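Local coordinates for protein antigen 43 (PDB 4KH3) that probably mediates the clumping of Escherichia coli cells and biofilm formation, as a self-associating autotransporter adhesin that links bacteria in a Velcro-like manner, at residues 301-306 with 318-323. Residues are numbered along the deposited sequence; the frame is centred on the assembly and turned at random.
Sequences LDVLSG and GTLDIR
Asp302 and Asp321 sit next to each other on adjacent parallel strands, and Arg323 reaches back to both. The chain of Arg323 bends at chi2 (-66°), which carries its guanidinium back along the strand. NE and NH2 then grip Asp321 side-on, both on OD2, with NE to OD2 at 2.9 Å. They meet OD2 from one face of the carboxylate, well above its plane, while OD2 itself lies close to the guanidinium plane. NH2 of Arg323 also reaches OD2 of Asp302 in a looser salt bridge of 3.4 Å. CB of Asp302 covers one face of the guanidinium, and CD2 of Leu304 packs 3.7 Å from NH1. The two carboxylates are turned 75° apart, with OD1 of Asp302 only 3.6 Å from OD2 of Asp321.

Leu301, Val303, Leu320 and Ile322 point to the other face, into the interior of the beta-helix, and make apolar contacts there. Leu301 and Leu320 lie side by side with CG anti to the backbone N in each. CD1 of Leu320 touches CB of Leu301 at 4.0 Å and CG2 of Val303 at 4.1 Å. Four backbone bonds join these successive coils, from Leu301 N to Thr319 O through to Arg323 N to Val303 O. The neighbouring carboxylates would be expected to repel each other. Arg323, bound to both acids, and Arg300, paired through NE with OD1 of Asp302, probably offset this.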
ATOM      1  N   LEU A 301      -7.091   7.285  -7.765  1.00 22.95           N
ATOM      2  CA  LEU A 301      -7.167   8.712  -7.456  1.00 19.23           C
ATOM      3  C   LEU A 301      -8.499   9.012  -6.796  1.00 21.67           C
ATOM      4  O   LEU A 301      -9.553   8.737  -7.366  1.00 25.67           O
ATOM      5  CB  LEU A 301      -7.037   9.560  -8.724  1.00 17.25           C
ATOM      6  CG  LEU A 301      -7.225  11.072  -8.513  1.00 18.42           C
ATOM      7  CD1 LEU A 301      -6.132  11.656  -7.625  1.00 16.49           C
ATOM      8  CD2 LEU A 301      -7.257  11.797  -9.848  1.00 18.93           C
ATOM      9  N   ASP A 302      -8.455   9.547  -5.585  1.00 22.22           N
ATOM     10  CA  ASP A 302      -9.667   9.982  -4.910  1.00 24.81           C
ATOM     11  C   ASP A 302      -9.814  11.478  -5.133  1.00 25.97           C
ATOM     12  O   ASP A 302      -8.932  12.253  -4.764  1.00 24.75           O
ATOM     13  CB  ASP A 302      -9.605   9.698  -3.409  1.00 26.82           C
ATOM     14  CG  ASP A 302      -9.543   8.211  -3.092  1.00 30.54           C
ATOM     15  OD1 ASP A 302      -9.879   7.389  -3.961  1.00 28.25           O
ATOM     16  OD2 ASP A 302      -9.161   7.864  -1.960  1.00 37.12           O
ATOM     17  N   VAL A 303     -10.914  11.879  -5.759  1.00 23.42           N
ATOM     18  CA  VAL A 303     -11.203  13.296  -5.919  1.00 24.49           C
ATOM     19  C   VAL A 303     -12.146  13.724  -4.801  1.00 22.75           C
ATOM     20  O   VAL A 303     -13.318  13.356  -4.769  1.00 24.02           O
ATOM     21  CB  VAL A 303     -11.756  13.624  -7.323  1.00 21.05           C
ATOM     22  CG1 VAL A 303     -12.058  15.103  -7.456  1.00 16.89           C
ATOM     23  CG2 VAL A 303     -10.742  13.205  -8.374  1.00 15.80           C
ATOM     24  N   LEU A 304     -11.601  14.473  -3.858  1.00 20.71           N
ATOM     25  CA  LEU A 304     -12.344  14.860  -2.673  1.00 25.65           C
ATOM     26  C   LEU A 304     -13.295  16.021  -2.938  1.00 27.01           C
ATOM     27  O   LEU A 304     -13.214  16.705  -3.961  1.00 24.96           O
ATOM     28  CB  LEU A 304     -11.376  15.221  -1.551  1.00 27.76           C
ATOM     29  CG  LEU A 304     -10.295  14.173  -1.262  1.00 29.28           C
ATOM     30  CD1 LEU A 304      -9.458  14.599  -0.076  1.00 25.87           C
ATOM     31  CD2 LEU A 304     -10.916  12.808  -1.019  1.00 27.77           C
ATOM     32  N   SER A 305     -14.200  16.228  -1.996  1.00 27.74           N
ATOM     33  CA  SER A 305     -15.191  17.284  -2.093  1.00 33.53           C
ATOM     34  C   SER A 305     -14.530  18.644  -2.307  1.00 36.74           C
ATOM     35  O   SER A 305     -13.653  19.049  -1.536  1.00 28.95           O
ATOM     36  CB  SER A 305     -16.042  17.308  -0.822  1.00 24.87           C
ATOM     37  OG  SER A 305     -16.999  18.347  -0.897  1.00 44.77           O
ATOM     38  N   GLY A 306     -14.946  19.337  -3.361  1.00 28.08           N
ATOM     39  CA  GLY A 306     -14.445  20.667  -3.637  1.00 30.70           C
ATOM     40  C   GLY A 306     -13.256  20.671  -4.578  1.00 32.97           C
ATOM     41  O   GLY A 306     -12.714  21.728  -4.907  1.00 34.89           O
ATOM     42  N   GLY A 318      -7.096   0.263 -12.786  1.00 24.63           N
ATOM     43  CA  GLY A 318      -7.176   1.609 -12.249  1.00 27.03           C
ATOM     44  C   GLY A 318      -8.522   1.925 -11.613  1.00 27.51           C
ATOM     45  O   GLY A 318      -9.567   1.422 -12.044  1.00 33.24           O
ATOM     46  N   THR A 319      -8.497   2.753 -10.573  1.00 22.99           N
ATOM     47  CA  THR A 319      -9.718   3.188  -9.907  1.00 25.13           C
ATOM     48  C   THR A 319      -9.791   4.706  -9.776  1.00 28.58           C
ATOM     49  O   THR A 319      -8.864   5.343  -9.269  1.00 28.48           O
ATOM     50  CB  THR A 319      -9.856   2.573  -8.509  1.00 23.12           C
ATOM     51  OG1 THR A 319      -9.982   1.158  -8.630  1.00 31.53           O
ATOM     52  CG2 THR A 319     -11.091   3.108  -7.819  1.00 29.95           C
ATOM     53  N   LEU A 320     -10.891   5.280 -10.253  1.00 27.14           N
ATOM     54  CA  LEU A 320     -11.168   6.696 -10.036  1.00 28.84           C
ATOM     55  C   LEU A 320     -12.381   6.834  -9.132  1.00 25.90           C
ATOM     56  O   LEU A 320     -13.459   6.336  -9.447  1.00 27.44           O
ATOM     57  CB  LEU A 320     -11.400   7.421 -11.359  1.00 24.64           C
ATOM     58  CG  LEU A 320     -11.763   8.900 -11.237  1.00 23.65           C
ATOM     59  CD1 LEU A 320     -10.676   9.656 -10.486  1.00 16.79           C
ATOM     60  CD2 LEU A 320     -11.988   9.498 -12.619  1.00 20.41           C
ATOM     61  N   ASP A 321     -12.189   7.498  -8.001  1.00 24.69           N
ATOM     62  CA  ASP A 321     -13.235   7.648  -7.000  1.00 27.48           C
ATOM     63  C   ASP A 321     -13.581   9.124  -6.821  1.00 24.22           C
ATOM     64  O   ASP A 321     -12.810   9.882  -6.230  1.00 29.63           O
ATOM     65  CB  ASP A 321     -12.778   7.026  -5.671  1.00 20.66           C
ATOM     66  CG  ASP A 321     -13.770   7.256  -4.533  1.00 34.72           C
ATOM     67  OD1 ASP A 321     -14.911   7.700  -4.789  1.00 37.72           O
ATOM     68  OD2 ASP A 321     -13.410   6.973  -3.371  1.00 40.76           O
ATOM     69  N   ILE A 322     -14.739   9.531  -7.332  1.00 26.00           N
ATOM     70  CA  ILE A 322     -15.168  10.918  -7.191  1.00 27.59           C
ATOM     71  C   ILE A 322     -16.173  11.058  -6.072  1.00 21.49           C
ATOM     72  O   ILE A 322     -17.294  10.564  -6.164  1.00 28.63           O
ATOM     73  CB  ILE A 322     -15.767  11.502  -8.476  1.00 26.31           C
ATOM     74  CG1 ILE A 322     -14.821  11.285  -9.654  1.00 23.65           C
ATOM     75  CG2 ILE A 322     -16.031  12.994  -8.289  1.00 18.41           C
ATOM     76  CD1 ILE A 322     -15.246  10.166 -10.558  1.00 26.67           C
ATOM     77  N   ARG A 323     -15.749  11.716  -5.001  1.00 22.78           N
ATOM     78  CA  ARG A 323     -16.600  11.917  -3.840  1.00 28.53           C
ATOM     79  C   ARG A 323     -17.711  12.896  -4.149  1.00 37.70           C
ATOM     80  O   ARG A 323     -17.695  13.592  -5.176  1.00 35.60           O
ATOM     81  CB  ARG A 323     -15.788  12.455  -2.666  1.00 31.94           C
ATOM     82  CG  ARG A 323     -14.673  11.533  -2.224  1.00 35.46           C
ATOM     83  CD  ARG A 323     -15.221  10.243  -1.660  1.00 34.38           C
ATOM     84  NE  ARG A 323     -14.205   9.197  -1.656  1.00 45.30           N
ATOM     85  CZ  ARG A 323     -13.204   9.118  -0.781  1.00 40.83           C
ATOM     86  NH1 ARG A 323     -13.068  10.028   0.179  1.00 41.77           N
ATOM     87  NH2 ARG A 323     -12.331   8.125  -0.872  1.00 42.95           N
TER